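Local coordinates for outer membrane protein SusF (Bacteroides thetaiotaomicron, PDB 4FE9), which binds starch at the cell surface through carbohydrate-binding modules, ahead of starch transport into the periplasm for degradation, at residues G161-N165 and G202-W207; Y180-I186 and G239-F245; S48-L54 and D85-A91. Residues are numbered along the deposited sequence.

Interactions 1 and 2 lie in the first carbohydrate-binding module. Their centres are about 19 Å apart and their nearest atoms about 9 Å. Their segments alternate along the chain, so the two contacts interlace within one module. Interaction 1 holds W162 and W207, which lie directly against the bound glucose units. Interaction 2 belongs to the antiparallel sheet of the same module: the I243 side chain is about 4 Å from that of F192, part of the glucose-binding site, and the I186 side chain is about 11 Å from a glucose. Interaction 3 closes earlier in the chain, away from the sugar sites. Its centre is about 48 Å from that of interaction 1 and about 44 Å from that of interaction 2.

Interaction 1 (G161-N165 and G202-W207); sequences GWDGN and GNDIDW. With GLC (alpha-D-glucopyranose), chain B; GLC (alpha-D-glucopyranose), chain C; GLC (alpha-D-glucopyranose), chain D; EDO (1,2-ethanediol), chain G.
Loop 161-165 meets 202-207, which carries the short strand 204-205. The two run roughly antiparallel, 159° apart, and come closest at G164 and N203, with CA atoms 3.7 Å apart. W162 is the centre of an inverse gamma turn. One backbone hydrogen bond and one to the N203 side chain join the segments. G164 N reaches N203 O at 2.7 Å, although the place of that oxygen is less sure. N165 N reaches N203 OD1 at 2.9 Å; N203 is in the t rotamer. D163 OD1 lies 3.2 Å from N203 OD1, but both are acceptors; D163 OD1 bonds S166 instead. I205 N is satisfied by O1 of an ethanediol at 2.8 Å, probably from the crystallisation liquor. Any CB on G164 would clash with G202 O. I205 CD1 packs 3.5 Å from D163 C. Both tryptophans are m. W162 CE3 lies 4.0 Å from W207 CZ3, and W162 NE1 donates to D158. Sugar carbons lie over one face of each indole: C6 of glucose B on W162, C1 of B and C4 of glucose C on W207. In this aromatic starch-binding platform the stacking is apolar, while D158, N191, K193 and D216 hydrogen-bond the sugar.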
loop_
_atom_site.group_PDB
_atom_site.type_symbol
_atom_site.label_atom_id
_atom_site.label_comp_id
_atom_site.label_asym_id
_atom_site.label_seq_id
_atom_site.Cartn_x
_atom_site.Cartn_y
_atom_site.Cartn_z
ATOM N N GLY A 161 -19.957 16.221 -14.059
ATOM C CA GLY A 161 -20.334 17.145 -15.128
ATOM C C GLY A 161 -19.102 17.719 -15.814
ATOM O O GLY A 161 -18.153 18.133 -15.158
ATOM N N TRP A 162 -19.085 17.670 -17.137
ATOM C CA TRP A 162 -17.908 18.058 -17.875
ATOM C C TRP A 162 -17.826 19.597 -18.041
ATOM O O TRP A 162 -17.888 20.098 -19.135
ATOM C CB TRP A 162 -17.876 17.341 -19.237
ATOM C CG TRP A 162 -17.758 15.834 -19.122
ATOM C CD1 TRP A 162 -18.789 14.931 -19.037
ATOM C CD2 TRP A 162 -16.543 15.058 -19.089
ATOM N NE1 TRP A 162 -18.281 13.645 -18.916
ATOM C CE2 TRP A 162 -16.910 13.699 -18.989
ATOM C CE3 TRP A 162 -15.180 15.383 -19.144
ATOM C CZ2 TRP A 162 -15.961 12.658 -19.002
ATOM C CZ3 TRP A 162 -14.239 14.349 -19.075
ATOM C CH2 TRP A 162 -14.633 13.010 -18.996
ATOM N N ASP A 163 -17.619 20.329 -16.933
ATOM C CA ASP A 163 -17.412 21.779 -17.031
ATOM C C ASP A 163 -16.594 22.390 -15.867
ATOM O O ASP A 163 -16.290 21.719 -14.883
ATOM C CB ASP A 163 -18.736 22.490 -17.196
ATOM C CG ASP A 163 -19.688 22.224 -16.033
ATOM O OD1 ASP A 163 -19.327 22.524 -14.869
ATOM O OD2 ASP A 163 -20.771 21.661 -16.274
ATOM N N GLY A 164 -16.064 23.576 -16.093
ATOM C CA GLY A 164 -15.162 24.175 -15.128
ATOM C C GLY A 164 -15.785 24.287 -13.745
ATOM O O GLY A 164 -15.135 23.971 -12.743
ATOM N N ASN A 165 -17.047 24.731 -13.679
ATOM C CA ASN A 165 -17.701 24.952 -12.371
ATOM C C ASN A 165 -17.822 23.693 -11.552
ATOM O O ASN A 165 -17.863 23.759 -10.347
ATOM C CB ASN A 165 -19.097 25.601 -12.518
ATOM C CG ASN A 165 -19.035 27.032 -13.047
ATOM O OD1 ASN A 165 -18.052 27.762 -12.819
ATOM N ND2 ASN A 165 -20.056 27.416 -13.824
ATOM N N GLY A 202 -12.771 29.855 -15.096
ATOM C CA GLY A 202 -14.209 29.896 -14.830
ATOM C C GLY A 202 -14.869 28.564 -15.154
ATOM O O GLY A 202 -14.398 27.517 -14.727
ATOM N N ASN A 203 -15.942 28.597 -15.940
ATOM C CA ASN A 203 -16.597 27.370 -16.351
ATOM C C ASN A 203 -15.892 26.691 -17.528
ATOM O O ASN A 203 -16.273 25.588 -17.922
ATOM C CB ASN A 203 -18.064 27.625 -16.714
ATOM C CG ASN A 203 -18.883 26.354 -16.720
ATOM O OD1 ASN A 203 -18.788 25.541 -15.815
ATOM N ND2 ASN A 203 -19.621 26.143 -17.787
ATOM N N ASP A 204 -14.960 27.399 -18.161
ATOM C CA ASP A 204 -14.355 26.902 -19.408
ATOM C C ASP A 204 -13.161 25.968 -19.131
ATOM O O ASP A 204 -12.348 26.221 -18.210
ATOM C CB ASP A 204 -13.922 28.074 -20.299
ATOM C CG ASP A 204 -13.153 27.611 -21.576
ATOM O OD1 ASP A 204 -13.802 27.069 -22.494
ATOM O OD2 ASP A 204 -11.892 27.795 -21.647
ATOM N N ILE A 205 -13.085 24.872 -19.891
ATOM C CA ILE A 205 -11.986 23.922 -19.788
ATOM C C ILE A 205 -11.300 23.831 -21.155
ATOM O O ILE A 205 -11.973 23.763 -22.194
ATOM C CB ILE A 205 -12.513 22.534 -19.428
ATOM C CG1 ILE A 205 -13.267 22.579 -18.106
ATOM C CG2 ILE A 205 -11.358 21.486 -19.417
ATOM C CD1 ILE A 205 -13.860 21.212 -17.656
ATOM N N ASP A 206 -9.972 23.956 -21.165
ATOM C CA ASP A 206 -9.208 23.782 -22.394
ATOM C C ASP A 206 -8.940 22.299 -22.585
ATOM O O ASP A 206 -8.086 21.701 -21.900
ATOM C CB ASP A 206 -7.891 24.562 -22.322
ATOM C CG ASP A 206 -7.115 24.507 -23.615
ATOM O OD1 ASP A 206 -7.404 23.618 -24.477
ATOM O OD2 ASP A 206 -6.296 25.420 -23.827
ATOM N N TRP A 207 -9.790 21.672 -23.386
ATOM C CA TRP A 207 -9.726 20.226 -23.580
ATOM C C TRP A 207 -8.386 19.745 -24.100
ATOM O O TRP A 207 -8.041 18.597 -23.904
ATOM C CB TRP A 207 -10.847 19.765 -24.530
ATOM C CG TRP A 207 -12.209 20.179 -24.029
ATOM C CD1 TRP A 207 -13.062 21.072 -24.608
ATOM C CD2 TRP A 207 -12.818 19.769 -22.808
ATOM N NE1 TRP A 207 -14.212 21.189 -23.850
ATOM C CE2 TRP A 207 -14.088 20.389 -22.744
ATOM C CE3 TRP A 207 -12.458 18.850 -21.805
ATOM C CZ2 TRP A 207 -14.993 20.139 -21.703
ATOM C CZ3 TRP A 207 -13.364 18.590 -20.789
ATOM C CH2 TRP A 207 -14.593 19.271 -20.716
HETATM C C1 GLC B . -14.711 16.371 -23.433
HETATM C C2 GLC B . -13.621 15.400 -22.994
HETATM C C3 GLC B . -13.989 13.980 -23.430
HETATM C C4 GLC B . -15.334 13.609 -22.840
HETATM C C5 GLC B . -16.383 14.651 -23.212
HETATM C C6 GLC B . -17.661 14.350 -22.450
HETATM O O2 GLC B . -12.391 15.750 -23.643
HETATM O O3 GLC B . -12.991 13.097 -22.944
HETATM O O4 GLC B . -15.744 12.332 -23.296
HETATM O O5 GLC B . -15.953 15.994 -22.820
HETATM O O6 GLC B . -18.670 15.214 -22.915
HETATM C C1 GLC C . -14.896 18.764 -28.178
HETATM C C2 GLC C . -13.524 18.339 -27.665
HETATM C C3 GLC C . -13.698 17.181 -26.725
HETATM C C4 GLC C . -14.652 17.510 -25.584
HETATM C C5 GLC C . -15.952 18.104 -26.101
HETATM C C6 GLC C . -16.742 18.710 -24.931
HETATM O O2 GLC C . -12.731 17.886 -28.765
HETATM O O3 GLC C . -12.458 16.818 -26.156
HETATM O O4 GLC C . -14.856 16.275 -24.843
HETATM O O5 GLC C . -15.680 19.173 -27.039
HETATM O O6 GLC C . -18.121 18.785 -25.289
HETATM C C1 GLC D . -15.485 11.340 -22.341
HETATM C C2 GLC D . -14.932 10.120 -23.014
HETATM C C3 GLC D . -15.918 9.564 -24.019
HETATM C C4 GLC D . -17.306 9.424 -23.409
HETATM C C5 GLC D . -17.669 10.322 -22.474
HETATM C C6 GLC D . -19.036 10.186 -21.865
HETATM O O2 GLC D . -13.715 10.482 -23.688
HETATM O O3 GLC D . -15.415 8.319 -24.486
HETATM O O4 GLC D . -18.399 9.094 -24.314
HETATM O O5 GLC D . -16.677 11.008 -21.665
HETATM O O6 GLC D . -18.928 9.261 -20.781
HETATM C C1 EDO G . -16.135 23.421 -21.236
HETATM O O1 EDO G . -15.158 24.404 -21.642
HETATM C C2 EDO G . -16.912 23.891 -20.017
HETATM O O2 EDO G . -18.055 24.674 -20.400
#

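Interaction 2 (Y180-I186 and G239-F245); sequences YILEAEI and GKIKISF
Strand 180-186 pairs antiparallel with 239-245. The axes of strands 180-186 and 241-245 come within 4.6 Å at 163°; the chain turns a corner at K240. The hydrogen-bonded pairs are Y180-F245, L182-I243, A184-I241 and I186-G239. Each pair has two N-H...O hydrogen bonds, as from L182 N to I243 O at 2.9 Å and from I243 N to L182 O at 2.8 Å. G239 has phi/psi of 78/-149, where a CB would jam against the preceding carbonyl. The face with Y180, L182, A184, I241, I243 and F245 is the apolar one. There Y180 (m) and F245 (t) sit side by side, CD2 to CD2 4.1 Å, and Y153 meets both rings edge-to-face. The small A184 sets its CB 4.4 Å from I241 CG1. I186 (p) fills the end of the row, its CD1 3.7 Å from I241 CD1. I243 packs on F192. On the other face, I181 (m, m) lies over its neighbours: CD1 is 3.1 Å from S244 OG and CG2 3.6 Å from K242 CE. E185 OE1 and K240 NZ form a long salt bridge of 3.7 Å. The pair lies between strands 251-256 and 168-172 in the module's antiparallel sheet, consistent with an Ig-like beta-sandwich.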
loop_
_atom_site.group_PDB
_atom_site.type_symbol
_atom_site.label_atom_id
_atom_site.label_comp_id
_atom_site.label_asym_id
_atom_site.label_seq_id
_atom_site.Cartn_x
_atom_site.Cartn_y
_atom_site.Cartn_z
ATOM N N TYR A 180 -1.443 13.370 -5.641
ATOM C CA TYR A 180 -2.727 14.044 -5.528
ATOM C C TYR A 180 -3.856 13.031 -5.469
ATOM O O TYR A 180 -3.841 12.018 -6.176
ATOM C CB TYR A 180 -2.958 14.969 -6.715
ATOM C CG TYR A 180 -1.937 16.021 -6.856
ATOM C CD1 TYR A 180 -2.141 17.286 -6.310
ATOM C CD2 TYR A 180 -0.686 15.732 -7.406
ATOM C CE1 TYR A 180 -1.169 18.276 -6.412
ATOM C CE2 TYR A 180 0.329 16.688 -7.420
ATOM C CZ TYR A 180 0.067 17.962 -6.960
ATOM O OH TYR A 180 1.023 18.933 -7.059
ATOM N N ILE A 181 -4.861 13.334 -4.666
ATOM C CA ILE A 181 -5.874 12.364 -4.280
ATOM C C ILE A 181 -7.249 13.011 -4.450
ATOM O O ILE A 181 -7.445 14.169 -4.058
ATOM C CB ILE A 181 -5.720 11.979 -2.789
ATOM C CG1 ILE A 181 -4.339 11.390 -2.517
ATOM C CG2 ILE A 181 -6.807 11.024 -2.376
ATOM C CD1 ILE A 181 -4.148 10.056 -3.086
ATOM N N LEU A 182 -8.230 12.219 -4.868
ATOM C CA LEU A 182 -9.624 12.600 -4.710
ATOM C C LEU A 182 -10.428 11.407 -4.265
ATOM O O LEU A 182 -10.448 10.393 -4.927
ATOM C CB LEU A 182 -10.209 13.128 -6.028
ATOM C CG LEU A 182 -11.615 13.667 -5.884
ATOM C CD1 LEU A 182 -11.585 15.092 -5.371
ATOM C CD2 LEU A 182 -12.405 13.561 -7.196
ATOM N N GLU A 183 -11.149 11.570 -3.172
ATOM C CA GLU A 183 -12.129 10.610 -2.761
ATOM C C GLU A 183 -13.478 11.063 -3.226
ATOM O O GLU A 183 -13.773 12.224 -3.183
ATOM C CB GLU A 183 -12.105 10.462 -1.247
ATOM C CG GLU A 183 -10.717 10.132 -0.721
ATOM C CD GLU A 183 -10.677 10.038 0.788
ATOM O OE1 GLU A 183 -11.110 8.998 1.340
ATOM O OE2 GLU A 183 -10.351 11.055 1.424
ATOM N N ALA A 184 -14.242 10.161 -3.803
ATOM C CA ALA A 184 -15.568 10.501 -4.268
ATOM C C ALA A 184 -16.463 9.311 -4.056
ATOM O O ALA A 184 -15.985 8.192 -3.804
ATOM C CB ALA A 184 -15.530 10.892 -5.763
ATOM N N GLU A 185 -17.765 9.529 -4.143
ATOM C CA GLU A 185 -18.685 8.411 -4.149
ATOM C C GLU A 185 -19.642 8.568 -5.299
ATOM O O GLU A 185 -20.202 9.642 -5.489
ATOM C CB GLU A 185 -19.459 8.334 -2.828
ATOM C CG GLU A 185 -20.374 7.088 -2.758
ATOM C CD GLU A 185 -21.172 6.997 -1.461
ATOM O OE1 GLU A 185 -21.028 7.903 -0.599
ATOM O OE2 GLU A 185 -21.946 6.017 -1.307
ATOM N N ILE A 186 -19.737 7.551 -6.145
ATOM C CA ILE A 186 -20.469 7.701 -7.403
ATOM C C ILE A 186 -21.525 6.616 -7.599
ATOM O O ILE A 186 -21.302 5.462 -7.231
ATOM C CB ILE A 186 -19.506 7.710 -8.648
ATOM C CG1 ILE A 186 -18.882 6.328 -8.870
ATOM C CG2 ILE A 186 -18.393 8.800 -8.476
ATOM C CD1 ILE A 186 -17.634 6.379 -9.729
ATOM N N GLY A 239 -19.607 3.341 -6.334
ATOM C CA GLY A 239 -19.602 3.496 -4.894
ATOM C C GLY A 239 -18.465 4.414 -4.452
ATOM O O GLY A 239 -18.107 5.384 -5.169
ATOM N N LYS A 240 -17.933 4.166 -3.269
ATOM C CA LYS A 240 -16.858 4.999 -2.752
ATOM C C LYS A 240 -15.556 4.612 -3.422
ATOM O O LYS A 240 -15.172 3.450 -3.412
ATOM C CB LYS A 240 -16.715 4.829 -1.252
ATOM C CG LYS A 240 -17.845 5.448 -0.445
ATOM C CD LYS A 240 -17.871 4.827 0.924
ATOM C CE LYS A 240 -19.161 5.133 1.626
ATOM N NZ LYS A 240 -19.092 6.495 2.194
ATOM N N ILE A 241 -14.921 5.582 -4.058
ATOM C CA ILE A 241 -13.669 5.349 -4.757
ATOM C C ILE A 241 -12.660 6.390 -4.374
ATOM O O ILE A 241 -13.000 7.398 -3.756
ATOM C CB ILE A 241 -13.854 5.363 -6.294
ATOM C CG1 ILE A 241 -14.364 6.723 -6.788
ATOM C CG2 ILE A 241 -14.773 4.257 -6.729
ATOM C CD1 ILE A 241 -14.217 6.868 -8.287
ATOM N N LYS A 242 -11.391 6.082 -4.620
ATOM C CA LYS A 242 -10.324 7.044 -4.444
ATOM C C LYS A 242 -9.454 7.075 -5.701
ATOM O O LYS A 242 -9.015 6.033 -6.176
ATOM C CB LYS A 242 -9.472 6.644 -3.245
ATOM C CG LYS A 242 -8.226 7.489 -3.087
ATOM C CD LYS A 242 -7.308 6.897 -2.043
ATOM C CE LYS A 242 -7.206 7.803 -0.840
ATOM N NZ LYS A 242 -6.395 7.123 0.254
ATOM N N ILE A 243 -9.298 8.250 -6.276
ATOM C CA ILE A 243 -8.545 8.424 -7.493
ATOM C C ILE A 243 -7.203 9.049 -7.107
ATOM O O ILE A 243 -7.186 9.999 -6.336
ATOM C CB ILE A 243 -9.250 9.392 -8.428
ATOM C CG1 ILE A 243 -10.548 8.791 -8.946
ATOM C CG2 ILE A 243 -8.349 9.736 -9.638
ATOM C CD1 ILE A 243 -11.377 9.818 -9.707
ATOM N N SER A 244 -6.101 8.360 -7.427
ATOM C CA SER A 244 -4.757 8.870 -7.086
ATOM C C SER A 244 -3.971 9.191 -8.318
ATOM O O SER A 244 -3.974 8.408 -9.284
ATOM C CB SER A 244 -3.988 7.862 -6.251
ATOM O OG SER A 244 -4.651 7.646 -5.024
ATOM N N PHE A 245 -3.214 10.278 -8.260
ATOM C CA PHE A 245 -2.453 10.762 -9.410
ATOM C C PHE A 245 -1.037 11.131 -8.936
ATOM O O PHE A 245 -0.875 11.964 -8.036
ATOM C CB PHE A 245 -3.137 12.001 -10.004
ATOM C CG PHE A 245 -2.274 12.767 -10.969
ATOM C CD1 PHE A 245 -1.483 12.096 -11.899
ATOM C CD2 PHE A 245 -2.206 14.166 -10.910
ATOM C CE1 PHE A 245 -0.683 12.782 -12.781
ATOM C CE2 PHE A 245 -1.416 14.877 -11.810
ATOM C CZ PHE A 245 -0.611 14.182 -12.722
#

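Interaction 3 (S48-L54 and D85-A91); sequences SVEIAKL and DHVFKVA
F88 (m) turns the edge of its ring to the backbone of 52-54. Its CE2 is 3.9 Å from L54 N, and its CD2 is 4.3 Å from A52 CB. Strands 48-54 and 87-91 run antiparallel, with axes 4.6 Å apart at 144°. S48 faces A91, V49 faces V90, E50 faces K89 and K53 faces V87. Hydrogen bonds join V49 N to V90 O (2.9 Å) and V90 N to V49 O (3.1 Å). I51 N then hydrogen-bonds F88 O, and F88 N hydrogen-bonds A52 O, both at 2.9 Å. I51 and A52 thus both stand opposite F88, a beta bulge, with I51 at phi/psi -108/-16. L54 N closes the ladder on H86 O at 3.0 Å. V90 CG2 meets V49 CG2 at 3.7 Å and I51 CG2 at 3.9 Å. Helix 92-102 covers these three through L95. K53 NZ forms a salt bridge with D85 OD1 at 3.4 Å. Strand 27-33 flanks 48-54, and F31 touches F88 and L54. This bulged antiparallel pair is consistent with the Ig-like fold of the N-terminal domain.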
loop_
_atom_site.group_PDB
_atom_site.type_symbol
_atom_site.label_atom_id
_atom_site.label_comp_id
_atom_site.label_asym_id
_atom_site.label_seq_id
_atom_site.Cartn_x
_atom_site.Cartn_y
_atom_site.Cartn_z
ATOM N N SER A 48 14.478 3.483 -34.988
ATOM C CA SER A 48 15.049 2.257 -34.445
ATOM C C SER A 48 16.472 2.508 -33.925
ATOM O O SER A 48 17.157 3.421 -34.392
ATOM C CB SER A 48 15.074 1.208 -35.525
ATOM O OG SER A 48 16.063 1.549 -36.473
ATOM N N VAL A 49 16.879 1.753 -32.904
ATOM C CA VAL A 49 18.207 1.917 -32.310
ATOM C C VAL A 49 18.914 0.575 -32.222
ATOM O O VAL A 49 18.273 -0.454 -32.052
ATOM C CB VAL A 49 18.109 2.515 -30.886
ATOM C CG1 VAL A 49 17.723 4.022 -30.966
ATOM C CG2 VAL A 49 17.074 1.761 -30.071
ATOM N N GLU A 50 20.243 0.609 -32.278
ATOM C CA GLU A 50 21.062 -0.568 -32.094
ATOM C C GLU A 50 21.467 -0.651 -30.678
ATOM O O GLU A 50 22.293 0.165 -30.208
ATOM C CB GLU A 50 22.327 -0.444 -32.936
ATOM C CG GLU A 50 22.122 0.313 -34.222
ATOM C CD GLU A 50 23.271 0.097 -35.240
ATOM O OE1 GLU A 50 24.454 0.039 -34.828
ATOM O OE2 GLU A 50 22.993 0.052 -36.451
ATOM N N ILE A 51 21.058 -1.719 -30.004
ATOM C CA ILE A 51 21.276 -1.772 -28.571
ATOM C C ILE A 51 22.368 -2.754 -28.127
ATOM O O ILE A 51 22.861 -2.676 -26.992
ATOM C CB ILE A 51 19.968 -1.983 -27.796
ATOM C CG1 ILE A 51 19.344 -3.324 -28.153
ATOM C CG2 ILE A 51 18.994 -0.856 -28.100
ATOM C CD1 ILE A 51 18.153 -3.690 -27.247
ATOM N N ALA A 52 22.755 -3.661 -29.020
ATOM C CA ALA A 52 23.744 -4.651 -28.692
ATOM C C ALA A 52 24.327 -5.266 -29.965
ATOM O O ALA A 52 23.783 -5.087 -31.067
ATOM C CB ALA A 52 23.154 -5.736 -27.768
ATOM N N LYS A 53 25.466 -5.932 -29.825
ATOM C CA LYS A 53 26.145 -6.540 -30.971
ATOM C C LYS A 53 26.789 -7.834 -30.501
ATOM O O LYS A 53 27.266 -7.904 -29.384
ATOM C CB LYS A 53 27.208 -5.582 -31.515
ATOM C CG LYS A 53 27.949 -6.067 -32.756
ATOM C CD LYS A 53 29.002 -5.002 -33.201
ATOM C CE LYS A 53 29.851 -5.490 -34.398
ATOM N NZ LYS A 53 29.062 -6.367 -35.279
ATOM N N LEU A 54 26.657 -8.903 -31.296
ATOM C CA LEU A 54 27.453 -10.104 -31.080
ATOM C C LEU A 54 28.830 -9.921 -31.667
ATOM O O LEU A 54 28.973 -9.712 -32.858
ATOM C CB LEU A 54 26.785 -11.340 -31.718
ATOM C CG LEU A 54 27.669 -12.591 -31.691
ATOM C CD1 LEU A 54 27.887 -13.013 -30.255
ATOM C CD2 LEU A 54 27.031 -13.698 -32.478
ATOM N N ASP A 85 25.257 -8.362 -39.786
ATOM C CA ASP A 85 26.445 -8.227 -38.971
ATOM C C ASP A 85 26.174 -8.479 -37.476
ATOM O O ASP A 85 27.009 -8.170 -36.627
ATOM C CB ASP A 85 27.038 -6.831 -39.152
ATOM C CG ASP A 85 28.511 -6.876 -39.480
ATOM O OD1 ASP A 85 29.329 -7.129 -38.543
ATOM O OD2 ASP A 85 28.835 -6.870 -40.697
ATOM N N HIS A 86 25.019 -9.055 -37.173
ATOM C CA HIS A 86 24.691 -9.463 -35.805
ATOM C C HIS A 86 24.637 -8.264 -34.848
ATOM O O HIS A 86 24.911 -8.393 -33.661
ATOM C CB HIS A 86 25.665 -10.554 -35.306
ATOM C CG HIS A 86 25.642 -11.804 -36.134
ATOM N ND1 HIS A 86 26.648 -12.127 -37.018
ATOM C CD2 HIS A 86 24.675 -12.744 -36.306
ATOM C CE1 HIS A 86 26.327 -13.234 -37.666
ATOM N NE2 HIS A 86 25.119 -13.610 -37.279
ATOM N N VAL A 87 24.084 -7.165 -35.341
ATOM C CA VAL A 87 23.641 -6.069 -34.486
ATOM C C VAL A 87 22.146 -6.174 -34.195
ATOM O O VAL A 87 21.377 -6.538 -35.063
ATOM C CB VAL A 87 23.957 -4.680 -35.136
ATOM C CG1 VAL A 87 23.525 -3.563 -34.225
ATOM C CG2 VAL A 87 25.428 -4.577 -35.439
ATOM N N PHE A 88 21.786 -6.023 -32.925
ATOM C CA PHE A 88 20.400 -6.142 -32.460
ATOM C C PHE A 88 19.711 -4.792 -32.422
ATOM O O PHE A 88 20.243 -3.811 -31.853
ATOM C CB PHE A 88 20.362 -6.811 -31.078
ATOM C CG PHE A 88 20.926 -8.194 -31.076
ATOM C CD1 PHE A 88 20.091 -9.293 -31.330
ATOM C CD2 PHE A 88 22.298 -8.393 -31.099
ATOM C CE1 PHE A 88 20.625 -10.573 -31.495
ATOM C CE2 PHE A 88 22.841 -9.674 -31.250
ATOM C CZ PHE A 88 21.999 -10.761 -31.458
ATOM N N LYS A 89 18.591 -4.703 -33.131
ATOM C CA LYS A 89 17.839 -3.438 -33.283
ATOM C C LYS A 89 16.456 -3.561 -32.652
ATOM O O LYS A 89 15.796 -4.620 -32.767
ATOM C CB LYS A 89 17.671 -3.116 -34.759
ATOM C CG LYS A 89 18.938 -2.742 -35.485
ATOM C CD LYS A 89 18.586 -1.983 -36.749
ATOM C CE LYS A 89 19.666 -2.136 -37.791
ATOM N NZ LYS A 89 19.681 -0.997 -38.756
ATOM N N VAL A 90 15.972 -2.461 -32.060
ATOM C CA VAL A 90 14.611 -2.385 -31.592
ATOM C C VAL A 90 14.014 -1.056 -32.045
ATOM O O VAL A 90 14.749 -0.106 -32.340
ATOM C CB VAL A 90 14.512 -2.491 -30.037
ATOM C CG1 VAL A 90 14.948 -3.896 -29.561
ATOM C CG2 VAL A 90 15.365 -1.398 -29.356
ATOM N N ALA A 91 12.683 -0.984 -32.084
ATOM C CA ALA A 91 12.005 0.285 -32.342
ATOM C C ALA A 91 12.130 1.167 -31.094
ATOM O O ALA A 91 11.873 0.717 -29.989
ATOM C CB ALA A 91 10.449 0.043 -32.698
#